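Local coordinates for 11S globulin (Wrightia tinctoria, PDB 5WXU), which probably serves as a hexameric seed storage protein and nutrient reservoir, and binds the plant hormone auxin (indole-3-acetic acid), at residues S27-S34 with E190-R198; W222-P231 with K246-Y257. All coordinates share one frame; numbering follows the deposited sequence. Where two conformers were deposited one is given.

Interaction 1. Residues S27-S34 with E190-R198; sequences SRQSSPQS and ENQLDQNLR
Ser-27, the first modelled residue, docks its backbone N on the loop 190-198, which leads from strand 178-185 to strand 198-201 of the N-terminal cupin domain. The N donates to Leu-193 O at 3.0 Å. A second, weak bond goes from the same N to Gln-192 O. Ser-27 OG accepts from Gln-29 N, closing an ST turn. Arg-28 runs alongside Gln-192, both pointing the same way. Arg-28 CG packs on Gln-192 CD at 3.9 Å, and the guanidinium and amide planes are 27° apart. The charged end continues to a salt bridge with Asp-185 of the second subunit. A water accepts from Arg-28 N and donates to Gln-192 OE1, which is also bonded to Thr-410 of the second subunit. Ser-30 points at the loop. Its OG lies anti to the backbone N (chi1 -168°) and rests 3.5 Å from Asp-194 CA. Glu-43 of the second subunit is the main polar partner of this hydroxyl. Ser-31 O lies 3.6 Å from Gln-195 CG. A water beside Ser-30 OG and Ser-31 O accepts from Gln-195 N; it has more acceptors nearby than it has protons. Past Pro-32, a last water links the two segments: it accepts from Gln-33 N at 2.8 Å and donates to Gln-195 O at 3.2 Å.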
loop_
_atom_site.group_PDB
_atom_site.type_symbol
_atom_site.label_atom_id
_atom_site.label_comp_id
_atom_site.label_asym_id
_atom_site.label_seq_id
_atom_site.Cartn_x
_atom_site.Cartn_y
_atom_site.Cartn_z
ATOM N N SER B 27 -21.553 10.154 13.182
ATOM C CA SER B 27 -20.404 9.179 13.168
ATOM C C SER B 27 -20.070 8.785 11.739
ATOM O O SER B 27 -20.765 9.200 10.810
ATOM C CB SER B 27 -20.721 7.930 14.021
ATOM O OG SER B 27 -21.645 7.094 13.345
ATOM N N ARG B 28 -19.102 7.876 11.614
ATOM C CA ARG B 28 -18.782 7.245 10.334
ATOM C C ARG B 28 -19.985 6.553 9.736
ATOM O O ARG B 28 -19.972 6.303 8.534
ATOM C CB ARG B 28 -17.651 6.206 10.468
ATOM C CG ARG B 28 -16.328 6.783 10.964
ATOM C CD ARG B 28 -15.206 5.724 10.743
ATOM N NE ARG B 28 -14.039 5.794 11.624
ATOM C CZ ARG B 28 -14.006 5.386 12.868
ATOM N NH1 ARG B 28 -15.111 5.003 13.485
ATOM N NH2 ARG B 28 -12.847 5.413 13.530
ATOM N N GLN B 29 -20.922 6.135 10.567
ATOM C CA GLN B 29 -22.077 5.355 10.148
ATOM C C GLN B 29 -23.252 6.290 10.074
ATOM O O GLN B 29 -23.907 6.529 11.078
ATOM C CB GLN B 29 -22.327 4.170 11.089
ATOM C CG GLN B 29 -21.297 3.039 10.977
ATOM C CD GLN B 29 -21.592 2.086 9.837
ATOM O OE1 GLN B 29 -22.296 2.441 8.892
ATOM N NE2 GLN B 29 -21.031 0.910 9.885
ATOM N N SER B 30 -23.560 6.741 8.877
ATOM C CA SER B 30 -24.628 7.701 8.667
ATOM C C SER B 30 -25.542 7.310 7.528
ATOM O O SER B 30 -25.425 6.226 6.970
ATOM C CB SER B 30 -24.023 9.108 8.483
ATOM O OG SER B 30 -25.002 10.137 8.539
ATOM N N SER B 31 -26.487 8.195 7.193
ATOM C CA SER B 31 -27.403 7.958 6.069
ATOM C C SER B 31 -28.228 9.212 5.847
ATOM O O SER B 31 -28.350 9.986 6.733
ATOM C CB SER B 31 -28.370 6.788 6.340
ATOM O OG SER B 31 -29.034 6.908 7.597
ATOM N N PRO B 32 -28.765 9.419 4.643
ATOM C CA PRO B 32 -29.512 10.647 4.413
ATOM C C PRO B 32 -30.803 10.698 5.182
ATOM O O PRO B 32 -31.333 9.629 5.538
ATOM C CB PRO B 32 -29.786 10.659 2.904
ATOM C CG PRO B 32 -29.284 9.400 2.363
ATOM C CD PRO B 32 -28.605 8.603 3.441
ATOM N N GLN B 33 -31.224 11.961 5.432
ATOM C CA GLN B 33 -32.512 12.424 6.025
ATOM C C GLN B 33 -33.667 11.473 5.895
ATOM O O GLN B 33 -34.244 11.069 6.897
ATOM C CB GLN B 33 -32.910 13.810 5.443
ATOM C CG GLN B 33 -32.472 14.995 6.318
ATOM C CD GLN B 33 -32.102 16.265 5.540
ATOM O OE1 GLN B 33 -31.225 17.031 5.967
ATOM N NE2 GLN B 33 -32.771 16.497 4.403
ATOM N N SER B 34 -34.006 11.149 4.652
ATOM C CA SER B 34 -35.032 10.159 4.328
ATOM C C SER B 34 -34.880 8.900 5.194
ATOM O O SER B 34 -35.771 8.051 5.274
ATOM C CB SER B 34 -34.924 9.805 2.840
ATOM O OG SER B 34 -35.957 8.947 2.418
ATOM N N GLU B 190 -14.369 11.157 4.812
ATOM C CA GLU B 190 -13.819 12.278 5.572
ATOM C C GLU B 190 -14.901 12.985 6.432
ATOM O O GLU B 190 -14.528 13.679 7.360
ATOM C CB GLU B 190 -13.158 13.313 4.665
ATOM C CG GLU B 190 -11.847 12.843 4.006
ATOM C CD GLU B 190 -11.122 13.916 3.206
ATOM O OE1 GLU B 190 -11.664 15.020 2.961
ATOM O OE2 GLU B 190 -9.953 13.650 2.831
ATOM N N ASN B 191 -16.189 12.762 6.160
ATOM C CA ASN B 191 -17.238 13.398 6.934
ATOM C C ASN B 191 -17.770 12.448 7.964
ATOM O O ASN B 191 -18.556 11.546 7.625
ATOM C CB ASN B 191 -18.346 13.826 6.010
ATOM C CG ASN B 191 -19.554 14.352 6.735
ATOM O OD1 ASN B 191 -19.480 14.781 7.919
ATOM N ND2 ASN B 191 -20.703 14.262 6.044
ATOM N N GLN B 192 -17.380 12.626 9.216
ATOM C CA GLN B 192 -17.847 11.752 10.283
ATOM C C GLN B 192 -19.043 12.293 11.047
ATOM O O GLN B 192 -19.403 11.753 12.110
ATOM C CB GLN B 192 -16.733 11.423 11.298
ATOM C CG GLN B 192 -15.530 10.731 10.706
ATOM C CD GLN B 192 -14.568 10.155 11.736
ATOM O OE1 GLN B 192 -14.943 9.888 12.886
ATOM N NE2 GLN B 192 -13.359 9.849 11.294
ATOM N N LEU B 193 -19.583 13.402 10.575
ATOM C CA LEU B 193 -20.673 14.072 11.296
ATOM C C LEU B 193 -22.006 13.410 10.897
ATOM O O LEU B 193 -22.389 12.455 11.521
ATOM C CB LEU B 193 -20.655 15.562 11.130
ATOM C CG LEU B 193 -19.464 16.250 11.785
ATOM C CD1 LEU B 193 -19.228 17.632 11.222
ATOM C CD2 LEU B 193 -19.704 16.351 13.305
ATOM N N ASP B 194 -22.685 13.943 9.894
ATOM C CA ASP B 194 -23.880 13.354 9.353
ATOM C C ASP B 194 -24.023 13.978 7.941
ATOM O O ASP B 194 -23.187 14.817 7.505
ATOM C CB ASP B 194 -25.077 13.652 10.256
ATOM C CG ASP B 194 -25.224 15.193 10.504
ATOM O OD1 ASP B 194 -25.280 15.963 9.547
ATOM O OD2 ASP B 194 -25.195 15.636 11.675
ATOM N N GLN B 195 -25.067 13.608 7.229
ATOM C CA GLN B 195 -25.137 13.901 5.810
ATOM C C GLN B 195 -25.732 15.281 5.507
ATOM O O GLN B 195 -26.745 15.404 4.773
ATOM C CB GLN B 195 -25.919 12.773 5.094
ATOM C CG GLN B 195 -25.317 11.391 5.330
ATOM C CD GLN B 195 -23.867 11.368 4.857
ATOM O OE1 GLN B 195 -23.618 11.499 3.685
ATOM N NE2 GLN B 195 -22.927 11.297 5.779
ATOM N N ASN B 196 -25.088 16.297 6.053
ATOM C CA ASN B 196 -25.492 17.704 5.900
ATOM C C ASN B 196 -24.223 18.510 5.862
ATOM O O ASN B 196 -23.280 18.225 6.613
ATOM C CB ASN B 196 -26.355 18.193 7.073
ATOM C CG ASN B 196 -27.646 17.411 7.217
ATOM O OD1 ASN B 196 -27.734 16.456 8.052
ATOM N ND2 ASN B 196 -28.615 17.711 6.354
ATOM N N LEU B 197 -24.170 19.518 4.971
ATOM C CA LEU B 197 -22.993 20.356 4.907
ATOM C C LEU B 197 -22.935 21.417 5.997
ATOM O O LEU B 197 -23.941 22.153 6.195
ATOM C CB LEU B 197 -22.940 21.047 3.537
ATOM C CG LEU B 197 -21.757 21.921 3.246
ATOM C CD1 LEU B 197 -20.470 21.095 3.218
ATOM C CD2 LEU B 197 -21.943 22.636 1.903
ATOM N N ARG B 198 -21.760 21.563 6.597
ATOM C CA ARG B 198 -21.391 22.672 7.436
ATOM C C ARG B 198 -20.448 23.580 6.743
ATOM O O ARG B 198 -19.492 23.133 6.054
ATOM C CB ARG B 198 -20.678 22.235 8.729
ATOM C CG ARG B 198 -21.533 21.673 9.828
ATOM C CD ARG B 198 -21.941 20.278 9.616
ATOM N NE ARG B 198 -22.538 19.652 10.811
ATOM C CZ ARG B 198 -23.246 18.566 10.719
ATOM N NH1 ARG B 198 -23.447 18.013 9.546
ATOM N NH2 ARG B 198 -23.806 18.032 11.788
HETATM O O HOH W 1 -21.397 11.024 8.578
HETATM O O HOH W 2 -17.146 8.492 13.866
HETATM O O HOH W 3 -27.482 12.205 8.290
HETATM O O HOH W 4 -29.732 14.286 5.220
#

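Interaction 2. Residues W222-P231 with K246-Y257; sequences WNNVFQPLDP and KKLQSENDFRGY
Gln-249, at the C-terminal end of the helix that begins at 242, reaches with an extended side chain into the turns at 224-229. Its NE2 donates to Phe-226 O at 2.8 Å, nearly straight at 172°, and this acceptor lies in the amide plane of Gln-249. A weaker, bent bond from NE2 to Leu-229 O gives the amide a second backbone acceptor. OE1 lies 3.7 Å from Pro-231 CB. The backbone O of Gln-249 accepts from Gln-227 NE2, whose amide also binds Asn-205. Tyr-257 offers a ring face to Trp-222. Trp-222 NE1 sits over the ring centre, 3.2 Å from Tyr-257 CD1, in an edge-to-face pair with planes at 60°. Tyr-257 OH is bound to a water that accepts from Asn-224 N and donates to Gln-227 OE1. Next to Gln-249 in sequence, Leu-248 lays CD2 over the face of Phe-226, 3.9 Å from the ring centroid, in a CH-pi contact. Asn-224 ND2 donates straight to Leu-248 O (178°), on a lone pair; Gly-204 O is its other partner. Asn-224 OD1 accepts from Phe-226 N in an Asx turn. A Schellman motif with Ser-250 at positive phi turns the chain here, in the helical extension that follows the N-terminal cupin barrel in 11S globulins.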
loop_
_atom_site.group_PDB
_atom_site.type_symbol
_atom_site.label_atom_id
_atom_site.label_comp_id
_atom_site.label_asym_id
_atom_site.label_seq_id
_atom_site.Cartn_x
_atom_site.Cartn_y
_atom_site.Cartn_z
ATOM N N TRP B 222 -24.255 27.469 8.576
ATOM C CA TRP B 222 -23.373 28.425 7.991
ATOM C C TRP B 222 -23.119 29.473 9.057
ATOM O O TRP B 222 -24.047 30.130 9.506
ATOM C CB TRP B 222 -24.045 29.002 6.728
ATOM C CG TRP B 222 -23.292 29.933 5.898
ATOM C CD1 TRP B 222 -22.479 30.944 6.350
ATOM C CD2 TRP B 222 -23.292 30.039 4.447
ATOM N NE1 TRP B 222 -21.969 31.657 5.270
ATOM C CE2 TRP B 222 -22.494 31.159 4.108
ATOM C CE3 TRP B 222 -23.973 29.352 3.414
ATOM C CZ2 TRP B 222 -22.233 31.531 2.776
ATOM C CZ3 TRP B 222 -23.740 29.759 2.041
ATOM C CH2 TRP B 222 -22.865 30.829 1.757
ATOM N N ASN B 223 -21.893 29.644 9.486
ATOM C CA ASN B 223 -21.651 30.404 10.675
ATOM C C ASN B 223 -20.226 30.975 10.719
ATOM O O ASN B 223 -19.274 30.348 10.241
ATOM C CB ASN B 223 -21.747 29.329 11.810
ATOM C CG ASN B 223 -21.688 29.889 13.194
ATOM O OD1 ASN B 223 -22.405 30.860 13.509
ATOM N ND2 ASN B 223 -20.849 29.260 14.080
ATOM N N ASN B 224 -20.068 32.169 11.296
ATOM C CA ASN B 224 -18.802 32.712 11.683
ATOM C C ASN B 224 -18.369 32.028 13.001
ATOM O O ASN B 224 -18.996 32.237 14.076
ATOM C CB ASN B 224 -18.908 34.242 11.913
ATOM C CG ASN B 224 -17.636 34.870 12.417
ATOM O OD1 ASN B 224 -16.701 34.212 12.858
ATOM N ND2 ASN B 224 -17.584 36.236 12.374
ATOM N N VAL B 225 -17.328 31.212 12.940
ATOM C CA VAL B 225 -16.926 30.397 14.122
ATOM C C VAL B 225 -16.472 31.135 15.353
ATOM O O VAL B 225 -16.425 30.521 16.449
ATOM C CB VAL B 225 -15.794 29.334 13.783
ATOM C CG1 VAL B 225 -16.266 28.418 12.730
ATOM C CG2 VAL B 225 -14.454 29.888 13.490
ATOM N N PHE B 226 -16.161 32.440 15.205
ATOM C CA PHE B 226 -15.735 33.244 16.317
ATOM C C PHE B 226 -16.917 33.762 17.122
ATOM O O PHE B 226 -16.755 34.041 18.291
ATOM C CB PHE B 226 -14.904 34.427 15.837
ATOM C CG PHE B 226 -13.629 34.040 15.130
ATOM C CD1 PHE B 226 -12.669 33.316 15.786
ATOM C CD2 PHE B 226 -13.416 34.377 13.786
ATOM C CE1 PHE B 226 -11.514 32.923 15.138
ATOM C CE2 PHE B 226 -12.269 33.985 13.130
ATOM C CZ PHE B 226 -11.288 33.301 13.830
ATOM N N GLN B 227 -18.094 33.829 16.505
ATOM C CA GLN B 227 -19.297 34.297 17.185
ATOM C C GLN B 227 -19.716 33.522 18.426
ATOM O O GLN B 227 -20.095 34.147 19.400
ATOM C CB GLN B 227 -20.477 34.432 16.188
ATOM C CG GLN B 227 -20.224 35.628 15.286
ATOM C CD GLN B 227 -21.311 35.897 14.257
ATOM O OE1 GLN B 227 -22.299 35.189 14.185
ATOM N NE2 GLN B 227 -21.177 37.030 13.539
ATOM N N PRO B 228 -19.700 32.168 18.397
ATOM C CA PRO B 228 -20.168 31.425 19.613
ATOM C C PRO B 228 -19.182 31.308 20.726
ATOM O O PRO B 228 -19.333 30.443 21.569
ATOM C CB PRO B 228 -20.539 30.049 19.051
ATOM C CG PRO B 228 -19.746 29.904 17.790
ATOM C CD PRO B 228 -19.685 31.292 17.198
ATOM N N LEU B 229 -18.159 32.154 20.774
ATOM C CA LEU B 229 -17.095 32.106 21.754
ATOM C C LEU B 229 -17.131 33.394 22.610
ATOM O O LEU B 229 -17.583 34.507 22.157
ATOM C CB LEU B 229 -15.758 31.997 21.044
ATOM C CG LEU B 229 -15.597 30.757 20.123
ATOM C CD1 LEU B 229 -14.263 30.707 19.415
ATOM C CD2 LEU B 229 -15.785 29.485 20.946
ATOM N N ASP B 230 -16.607 33.283 23.829
ATOM C CA ASP B 230 -16.435 34.438 24.725
ATOM C C ASP B 230 -15.270 35.233 24.228
ATOM O O ASP B 230 -14.159 34.737 24.158
ATOM C CB ASP B 230 -16.164 33.928 26.145
ATOM C CG ASP B 230 -15.883 35.016 27.158
ATOM O OD1 ASP B 230 -15.722 36.219 26.817
ATOM O OD2 ASP B 230 -15.909 34.653 28.343
ATOM N N PRO B 231 -15.496 36.520 23.858
ATOM C CA PRO B 231 -14.372 37.289 23.347
ATOM C C PRO B 231 -13.252 37.508 24.303
ATOM O O PRO B 231 -12.101 37.649 23.842
ATOM C CB PRO B 231 -15.007 38.623 22.902
ATOM C CG PRO B 231 -16.222 38.740 23.733
ATOM C CD PRO B 231 -16.741 37.331 23.966
ATOM N N LYS B 246 -13.767 41.238 19.089
ATOM C CA LYS B 246 -15.112 41.637 18.636
ATOM C C LYS B 246 -15.240 41.967 17.156
ATOM O O LYS B 246 -16.276 41.646 16.556
ATOM C CB LYS B 246 -15.654 42.784 19.503
ATOM C CG LYS B 246 -16.195 42.230 20.823
ATOM C CD LYS B 246 -16.693 43.344 21.730
ATOM C CE LYS B 246 -17.367 42.753 22.971
ATOM N NZ LYS B 246 -18.120 43.746 23.798
ATOM N N LYS B 247 -14.158 42.477 16.589
ATOM C CA LYS B 247 -14.010 42.633 15.139
ATOM C C LYS B 247 -13.938 41.255 14.418
ATOM O O LYS B 247 -14.526 41.120 13.317
ATOM C CB LYS B 247 -12.803 43.487 14.803
ATOM C CG LYS B 247 -12.940 44.946 15.300
ATOM C CD LYS B 247 -11.682 45.799 15.076
ATOM C CE LYS B 247 -11.943 47.213 15.639
ATOM N NZ LYS B 247 -10.689 47.990 15.845
ATOM N N LEU B 248 -13.245 40.252 15.025
ATOM C CA LEU B 248 -13.310 38.873 14.458
ATOM C C LEU B 248 -14.721 38.339 14.407
ATOM O O LEU B 248 -15.138 37.646 13.438
ATOM C CB LEU B 248 -12.429 37.886 15.203
ATOM C CG LEU B 248 -10.967 37.825 14.787
ATOM C CD1 LEU B 248 -10.246 39.085 15.064
ATOM C CD2 LEU B 248 -10.242 36.686 15.535
ATOM N N GLN B 249 -15.486 38.674 15.442
ATOM C CA GLN B 249 -16.899 38.267 15.564
ATOM C C GLN B 249 -17.818 39.078 14.690
ATOM O O GLN B 249 -18.978 38.738 14.556
ATOM C CB GLN B 249 -17.384 38.304 17.039
ATOM C CG GLN B 249 -16.529 37.440 17.956
ATOM C CD GLN B 249 -17.024 37.460 19.388
ATOM O OE1 GLN B 249 -17.232 38.519 19.965
ATOM N NE2 GLN B 249 -17.250 36.272 19.955
ATOM N N SER B 250 -17.275 40.130 14.094
ATOM C CA SER B 250 -17.947 40.880 13.042
ATOM C C SER B 250 -19.142 41.574 13.596
ATOM O O SER B 250 -20.115 41.709 12.918
ATOM C CB SER B 250 -18.394 39.983 11.875
ATOM O OG SER B 250 -18.663 40.740 10.675
ATOM N N GLU B 251 -19.111 41.973 14.848
ATOM C CA GLU B 251 -20.289 42.642 15.346
ATOM C C GLU B 251 -20.328 44.040 14.665
ATOM O O GLU B 251 -19.262 44.674 14.308
ATOM C CB GLU B 251 -20.458 42.544 16.892
ATOM C CG GLU B 251 -21.473 41.433 17.381
ATOM C CD GLU B 251 -21.879 40.334 16.338
ATOM O OE1 GLU B 251 -22.688 40.623 15.397
ATOM O OE2 GLU B 251 -21.440 39.154 16.471
ATOM N N ASN B 252 -21.567 44.403 14.354
ATOM C CA ASN B 252 -21.881 45.602 13.592
ATOM C C ASN B 252 -21.255 45.626 12.207
ATOM O O ASN B 252 -21.003 46.704 11.695
ATOM C CB ASN B 252 -21.468 46.868 14.355
ATOM C CG ASN B 252 -22.006 46.884 15.772
ATOM O OD1 ASN B 252 -23.184 46.548 16.003
ATOM N ND2 ASN B 252 -21.138 47.233 16.738
ATOM N N ASP B 253 -20.982 44.453 11.609
ATOM C CA ASP B 253 -20.347 44.375 10.279
ATOM C C ASP B 253 -21.179 43.333 9.559
ATOM O O ASP B 253 -21.038 42.136 9.844
ATOM C CB ASP B 253 -18.853 44.029 10.464
ATOM C CG ASP B 253 -18.111 43.674 9.153
ATOM O OD1 ASP B 253 -18.716 43.737 8.048
ATOM O OD2 ASP B 253 -16.886 43.346 9.264
ATOM N N PHE B 254 -22.077 43.782 8.672
ATOM C CA PHE B 254 -23.035 42.977 7.948
ATOM C C PHE B 254 -22.789 42.991 6.424
ATOM O O PHE B 254 -23.679 43.285 5.624
ATOM C CB PHE B 254 -24.453 43.483 8.262
ATOM C CG PHE B 254 -24.737 43.552 9.741
ATOM C CD1 PHE B 254 -24.880 42.377 10.488
ATOM C CD2 PHE B 254 -24.789 44.794 10.405
ATOM C CE1 PHE B 254 -25.109 42.415 11.861
ATOM C CE2 PHE B 254 -25.028 44.846 11.764
ATOM C CZ PHE B 254 -25.176 43.657 12.499
ATOM N N ARG B 255 -21.584 42.608 6.032
ATOM C CA ARG B 255 -21.226 42.497 4.602
ATOM C C ARG B 255 -21.464 41.107 4.002
ATOM O O ARG B 255 -21.234 40.894 2.799
ATOM C CB ARG B 255 -19.784 42.890 4.434
ATOM C CG ARG B 255 -19.549 44.388 4.707
ATOM C CD ARG B 255 -18.128 44.778 4.643
ATOM N NE ARG B 255 -17.324 44.068 5.650
ATOM C CZ ARG B 255 -16.010 43.877 5.595
ATOM N NH1 ARG B 255 -15.255 44.349 4.603
ATOM N NH2 ARG B 255 -15.440 43.194 6.545
ATOM N N GLY B 256 -21.924 40.167 4.793
ATOM C CA GLY B 256 -22.071 38.809 4.303
ATOM C C GLY B 256 -20.684 38.166 4.300
ATOM O O GLY B 256 -19.804 38.485 5.115
ATOM N N TYR B 257 -20.505 37.223 3.386
ATOM C CA TYR B 257 -19.283 36.395 3.416
ATOM C C TYR B 257 -18.439 36.549 2.186
ATOM O O TYR B 257 -17.505 35.774 1.941
ATOM C CB TYR B 257 -19.697 34.928 3.629
ATOM C CG TYR B 257 -20.376 34.715 4.942
ATOM C CD1 TYR B 257 -21.726 34.874 5.092
ATOM C CD2 TYR B 257 -19.633 34.435 6.059
ATOM C CE1 TYR B 257 -22.293 34.748 6.353
ATOM C CE2 TYR B 257 -20.198 34.251 7.293
ATOM C CZ TYR B 257 -21.532 34.379 7.431
ATOM O OH TYR B 257 -22.043 34.207 8.712
HETATM O O HOH W 5 -22.215 33.908 11.219
#

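In the fold
Starting from the N terminus, interaction 1 closes first. The loop before strand 198-201 comes back to the leading residues, and the contact encloses the strands of the N-terminal cupin domain from 56-60 to 178-185. Strand 198-201 then pairs in parallel with strand 221-224, where interaction 2 opens. Interaction 2 is a short closure, enclosing most of helix 231-238 and the start of helix 242-248. Strand 258-260, which follows it, pairs with strand 91-98, as does strand 198-201, so the helical excursion leaves and rejoins the same sheet. The two contacts follow in series and neither nest nor cross. The centres of interactions 1 and 2 are about 26 Å apart. Both also touch the second subunit, and interaction 1 reaches a third.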